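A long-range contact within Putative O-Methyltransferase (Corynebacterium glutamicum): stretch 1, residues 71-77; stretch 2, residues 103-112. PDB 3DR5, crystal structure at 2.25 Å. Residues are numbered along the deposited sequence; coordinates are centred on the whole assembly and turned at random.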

ATOM      1  N   GLY A  71     -12.223  -8.628  -6.326  1.00 32.90           N
ATOM      2  CA  GLY A  71     -12.035  -9.879  -5.612  1.00 30.68           C
ATOM      3  C   GLY A  71     -10.888 -10.733  -6.098  1.00 30.85           C
ATOM      4  O   GLY A  71     -10.246 -11.435  -5.311  1.00 31.53           O
ATOM      5  N   LEU A  72     -10.650 -10.698  -7.404  1.00 29.51           N
ATOM      6  CA  LEU A  72      -9.573 -11.474  -7.997  1.00 30.07           C
ATOM      7  C   LEU A  72      -8.217 -10.948  -7.525  1.00 28.95           C
ATOM      8  O   LEU A  72      -7.284 -11.722  -7.301  1.00 29.63           O
ATOM      9  N   TYR A  73      -8.102  -9.631  -7.383  1.00 29.65           N
ATOM     10  CA  TYR A  73      -6.848  -9.027  -6.924  1.00 29.58           C
ATOM     11  C   TYR A  73      -6.610  -9.383  -5.463  1.00 28.26           C
ATOM     12  O   TYR A  73      -5.497  -9.674  -5.058  1.00 29.39           O
ATOM     13  N   ILE A  74      -7.681  -9.358  -4.683  1.00 27.05           N
ATOM     14  CA  ILE A  74      -7.618  -9.678  -3.269  1.00 26.50           C
ATOM     15  C   ILE A  74      -7.312 -11.162  -3.055  1.00 26.41           C
ATOM     16  O   ILE A  74      -6.458 -11.508  -2.242  1.00 28.29           O
ATOM     17  N   LEU A  75      -8.001 -12.034  -3.793  1.00 29.11           N
ATOM     18  CA  LEU A  75      -7.791 -13.477  -3.674  1.00 31.04           C
ATOM     19  C   LEU A  75      -6.360 -13.891  -4.009  1.00 31.90           C
ATOM     20  O   LEU A  75      -5.853 -14.875  -3.477  1.00 32.45           O
ATOM     21  N   ASN A  76      -5.708 -13.132  -4.883  1.00 33.41           N
ATOM     22  CA  ASN A  76      -4.320 -13.416  -5.248  1.00 35.17           C
ATOM     23  C   ASN A  76      -3.405 -13.389  -4.022  1.00 35.09           C
ATOM     24  O   ASN A  76      -2.506 -14.222  -3.899  1.00 36.99           O
ATOM     25  N   GLY A  77      -3.632 -12.438  -3.112  1.00 32.65           N
ATOM     26  CA  GLY A  77      -2.775 -12.324  -1.936  1.00 31.47           C
ATOM     27  C   GLY A  77      -3.229 -12.966  -0.639  1.00 32.40           C
ATOM     28  O   GLY A  77      -2.416 -13.412   0.167  1.00 32.95           O
ATOM     29  N   GLU A 103     -14.659 -19.107 -13.294  1.00 48.96           N
ATOM     30  CA  GLU A 103     -13.773 -19.166 -14.457  1.00 49.81           C
ATOM     31  C   GLU A 103     -12.310 -19.134 -14.029  1.00 50.89           C
ATOM     32  O   GLU A 103     -11.502 -19.915 -14.545  1.00 50.34           O
ATOM     33  N   ALA A 104     -11.964 -18.233 -13.106  1.00 51.35           N
ATOM     34  CA  ALA A 104     -10.615 -18.241 -12.552  1.00 52.00           C
ATOM     35  C   ALA A 104     -10.690 -19.617 -11.821  1.00 52.43           C
ATOM     36  O   ALA A 104     -11.785 -20.156 -11.586  1.00 53.80           O
ATOM     37  N   GLY A 105      -9.568 -20.181 -11.406  1.00 51.99           N
ATOM     38  CA  GLY A 105      -9.636 -21.499 -10.789  1.00 52.42           C
ATOM     39  C   GLY A 105     -10.073 -21.605  -9.356  1.00 51.41           C
ATOM     40  O   GLY A 105      -9.747 -22.581  -8.678  1.00 52.46           O
ATOM     41  N   TYR A 106     -10.892 -20.655  -8.932  1.00 49.01           N
ATOM     42  CA  TYR A 106     -11.323 -20.604  -7.547  1.00 48.06           C
ATOM     43  C   TYR A 106     -12.472 -21.440  -7.031  1.00 48.12           C
ATOM     44  O   TYR A 106     -13.534 -21.475  -7.626  1.00 48.28           O
ATOM     45  N   SER A 107     -12.235 -22.089  -5.895  1.00 48.48           N
ATOM     46  CA  SER A 107     -13.241 -22.916  -5.252  1.00 49.27           C
ATOM     47  C   SER A 107     -14.344 -22.035  -4.661  1.00 49.37           C
ATOM     48  O   SER A 107     -14.087 -20.915  -4.218  1.00 49.53           O
ATOM     49  N   PRO A 108     -15.588 -22.533  -4.650  1.00 49.21           N
ATOM     50  CA  PRO A 108     -16.734 -21.785  -4.114  1.00 48.45           C
ATOM     51  C   PRO A 108     -16.611 -21.532  -2.612  1.00 47.09           C
ATOM     52  O   PRO A 108     -17.238 -20.628  -2.067  1.00 46.18           O
ATOM     53  N   SER A 109     -15.809 -22.358  -1.952  1.00 45.54           N
ATOM     54  CA  SER A 109     -15.586 -22.263  -0.512  1.00 44.50           C
ATOM     55  C   SER A 109     -14.754 -21.053  -0.088  1.00 43.25           C
ATOM     56  O   SER A 109     -14.736 -20.682   1.086  1.00 42.75           O
ATOM     57  N   ARG A 110     -14.070 -20.445  -1.054  1.00 42.31           N
ATOM     58  CA  ARG A 110     -13.224 -19.285  -0.793  1.00 41.07           C
ATOM     59  C   ARG A 110     -13.988 -17.964  -0.860  1.00 40.37           C
ATOM     60  O   ARG A 110     -13.543 -16.951  -0.326  1.00 38.73           O
ATOM     61  N   VAL A 111     -15.143 -17.985  -1.513  1.00 39.59           N
ATOM     62  CA  VAL A 111     -15.955 -16.787  -1.672  1.00 38.83           C
ATOM     63  C   VAL A 111     -17.352 -16.903  -1.065  1.00 38.15           C
ATOM     64  O   VAL A 111     -17.910 -17.992  -0.954  1.00 37.24           O
ATOM     65  N   ARG A 112     -17.906 -15.759  -0.686  1.00 36.98           N
ATOM     66  CA  ARG A 112     -19.227 -15.691  -0.101  1.00 36.33           C
ATOM     67  C   ARG A 112     -19.887 -14.417  -0.628  1.00 35.66           C
ATOM     68  O   ARG A 112     -19.330 -13.322  -0.489  1.00 36.99           O
TER

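The contact is small, 309 Å² of surface summed over both sides, and is carried by one helical face of stretch 1 meeting a largely irregular stretch 2. The backbones stay well apart, with the nearest CA atoms at 8.2 Å for L72 CA and A104 CA and 8.5 Å for L75 CA and R110 CA, so side chains must fill the space between. L72, L75 and N76 reach across from stretch 1; A104, Y106, R110 and V111 receive them. The CA-to-CB bond of Y73 points away, and neither Y73 nor I74 contributes.

L75 is the centre of the contact. Its CA-to-CB bond points toward stretch 2, and chi1 of -73° (m) with chi2 of 168° (t) spreads its two methyl groups over different partners. L75 CD1 lies 4.0 Å from the centroid of the Y106 ring and only 3° off the ring normal, a CH-pi contact almost directly over the face. The same methyl touches V111 at 4.0 Å, from L75 CD1 to V111 CG2, while V111 itself, with its chi1 at 172° (t), directs its CA-to-CB bond sideways. CD2 of L75 covers one face of the R110 guanidinium, its closest approach being 3.9 Å to R110 NH2. This apolar cover leaves the in-plane N-H groups of the guanidinium free to bond at its margin.

L72 uses the same m,t rotamer, with chi1 of -75° and chi2 of 173°. Its CA-to-CB bond points sideways, but the end of the chain comes nearer: L72 CD2 packs 3.7 Å from A104 CB and 3.8 Å from Y106 CE2. The short A104 side chain points toward the helix, at the first residue to leave helical phi/psi after the preceding helix.

Y106 lies along this pair of leucines. Its CA-to-CB bond points toward stretch 1, and chi1 of -70° (m) and chi2 of -73° place the ring so that its far end reaches the helix backbone region: Y106 CZ is 3.5 Å from L75 CB, and Y106 OH is 3.4 Å from the same L75 CB. N76 starts with CA-to-CB away, yet chi1 of -87° (m) and chi2 of 158° bring its amide back, leaving N76 ND2 3.4 Å from Y106 OH.

No clear direct hydrogen bond crosses the interface; two waters supply the polar links. Water 1 donates to L72 O, its oxygen lying 2.6 Å away; the same water oxygen is 2.6 Å from Y106 OH, a second hydrogen bond, so the phenol is tied to the helix backbone. Water 2 donates to L75 O, with 2.5 Å between the oxygens, and accepts from R110 NH2 at 2.8 Å from the water oxygen. R110 reaches this site through three successive m torsions, chi1 -68°, chi2 -62° and chi3 -47°, followed by chi4 of -74°; this folded course carries the guanidinium back to the helix, where L75 supplies both the methyl over its face and the water-bridged carbonyl.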

ATOM      1  CB  LEU A  72      -9.664 -11.439  -9.532  1.00 28.25           C
ATOM      2  CG  LEU A  72     -10.776 -12.323 -10.134  1.00 28.77           C
ATOM      3  CD1 LEU A  72     -10.877 -12.075 -11.640  1.00 31.04           C
ATOM      4  CD2 LEU A  72     -10.471 -13.802  -9.872  1.00 27.33           C
ATOM      5  CB  TYR A  73      -6.911  -7.513  -7.062  1.00 29.72           C
ATOM      6  CG  TYR A  73      -6.717  -7.028  -8.467  1.00 29.82           C
ATOM      7  CD1 TYR A  73      -5.473  -7.145  -9.096  1.00 29.49           C
ATOM      8  CD2 TYR A  73      -7.759  -6.411  -9.158  1.00 29.76           C
ATOM      9  CE1 TYR A  73      -5.273  -6.652 -10.378  1.00 30.20           C
ATOM     10  CE2 TYR A  73      -7.572  -5.913 -10.444  1.00 28.61           C
ATOM     11  CZ  TYR A  73      -6.332  -6.032 -11.043  1.00 29.90           C
ATOM     12  OH  TYR A  73      -6.138  -5.502 -12.291  1.00 35.40           O
ATOM     13  CB  ILE A  74      -8.952  -9.281  -2.565  1.00 25.58           C
ATOM     14  CG1 ILE A  74      -9.061  -7.754  -2.508  1.00 23.49           C
ATOM     15  CG2 ILE A  74      -9.025  -9.884  -1.167  1.00 22.85           C
ATOM     16  CD1 ILE A  74     -10.304  -7.243  -1.787  1.00 28.06           C
ATOM     17  CB  LEU A  75      -8.804 -14.235  -4.552  1.00 29.40           C
ATOM     18  CG  LEU A  75     -10.228 -14.220  -3.976  1.00 32.38           C
ATOM     19  CD1 LEU A  75     -11.236 -14.710  -5.022  1.00 30.38           C
ATOM     20  CD2 LEU A  75     -10.271 -15.094  -2.720  1.00 29.98           C
ATOM     21  CB  ASN A  76      -3.816 -12.388  -6.259  1.00 34.72           C
ATOM     22  CG  ASN A  76      -4.121 -12.772  -7.693  1.00 39.54           C
ATOM     23  OD1 ASN A  76      -4.165 -11.918  -8.590  1.00 43.81           O
ATOM     24  ND2 ASN A  76      -4.319 -14.062  -7.923  1.00 43.80           N
ATOM     25  CB  GLU A 103     -14.132 -18.043 -15.444  1.00 50.09           C
ATOM     26  CG  GLU A 103     -15.252 -18.472 -16.388  1.00 51.67           C
ATOM     27  CD  GLU A 103     -16.111 -17.311 -16.814  1.00 51.76           C
ATOM     28  OE1 GLU A 103     -15.554 -16.214 -17.053  1.00 48.29           O
ATOM     29  OE2 GLU A 103     -17.339 -17.495 -16.917  1.00 55.16           O
ATOM     30  CB  ALA A 104     -10.445 -17.122 -11.546  1.00 52.52           C
ATOM     31  CB  TYR A 106     -11.552 -19.149  -7.146  1.00 46.71           C
ATOM     32  CG  TYR A 106     -10.292 -18.295  -7.032  1.00 46.02           C
ATOM     33  CD1 TYR A 106      -9.405 -18.458  -5.964  1.00 45.78           C
ATOM     34  CD2 TYR A 106      -9.987 -17.327  -7.995  1.00 45.53           C
ATOM     35  CE1 TYR A 106      -8.246 -17.686  -5.863  1.00 43.89           C
ATOM     36  CE2 TYR A 106      -8.828 -16.557  -7.905  1.00 45.18           C
ATOM     37  CZ  TYR A 106      -7.966 -16.741  -6.837  1.00 47.22           C
ATOM     38  OH  TYR A 106      -6.827 -15.976  -6.747  1.00 44.15           O
ATOM     39  CB  SER A 107     -12.596 -23.762  -4.147  1.00 49.50           C
ATOM     40  OG  SER A 107     -13.576 -24.380  -3.336  1.00 52.70           O
ATOM     41  CB  PRO A 108     -17.932 -22.690  -4.431  1.00 49.07           C
ATOM     42  CG  PRO A 108     -17.459 -23.529  -5.576  1.00 48.53           C
ATOM     43  CD  PRO A 108     -16.020 -23.805  -5.257  1.00 48.40           C
ATOM     44  CB  SER A 109     -14.907 -23.538  -0.023  1.00 44.79           C
ATOM     45  OG  SER A 109     -13.941 -23.970  -0.968  1.00 45.92           O
ATOM     46  CB  ARG A 110     -12.077 -19.231  -1.801  1.00 41.93           C
ATOM     47  CG  ARG A 110     -11.037 -20.334  -1.695  1.00 39.91           C
ATOM     48  CD  ARG A 110     -10.328 -20.312  -0.350  1.00 39.10           C
ATOM     49  NE  ARG A 110      -9.867 -18.985   0.074  1.00 35.37           N
ATOM     50  CZ  ARG A 110      -8.824 -18.339  -0.439  1.00 36.20           C
ATOM     51  NH1 ARG A 110      -8.110 -18.885  -1.406  1.00 32.35           N
ATOM     52  NH2 ARG A 110      -8.468 -17.159   0.056  1.00 34.00           N
ATOM     53  CB  VAL A 111     -16.102 -16.415  -3.164  1.00 38.00           C
ATOM     54  CG1 VAL A 111     -17.106 -15.285  -3.328  1.00 42.01           C
ATOM     55  CG2 VAL A 111     -14.748 -15.992  -3.740  1.00 38.16           C
ATOM     56  CB  ARG A 112     -19.076 -15.644   1.425  1.00 36.34           C
ATOM     57  CG  ARG A 112     -20.321 -15.306   2.196  1.00 37.42           C
ATOM     58  CD  ARG A 112     -19.942 -14.461   3.403  1.00 40.20           C
ATOM     59  NE  ARG A 112     -20.511 -14.976   4.643  1.00 45.44           N
ATOM     60  CZ  ARG A 112     -20.260 -14.471   5.846  1.00 48.74           C
ATOM     61  NH1 ARG A 112     -19.446 -13.427   5.986  1.00 49.80           N
ATOM     62  NH2 ARG A 112     -20.829 -15.012   6.911  1.00 49.68           N
TER
HETATM   63  O   HOH W   1      -7.051 -14.058  -8.509  1.00 51.33           O
HETATM   64  O   HOH W   2      -6.321 -16.535  -1.632  1.00 35.26           O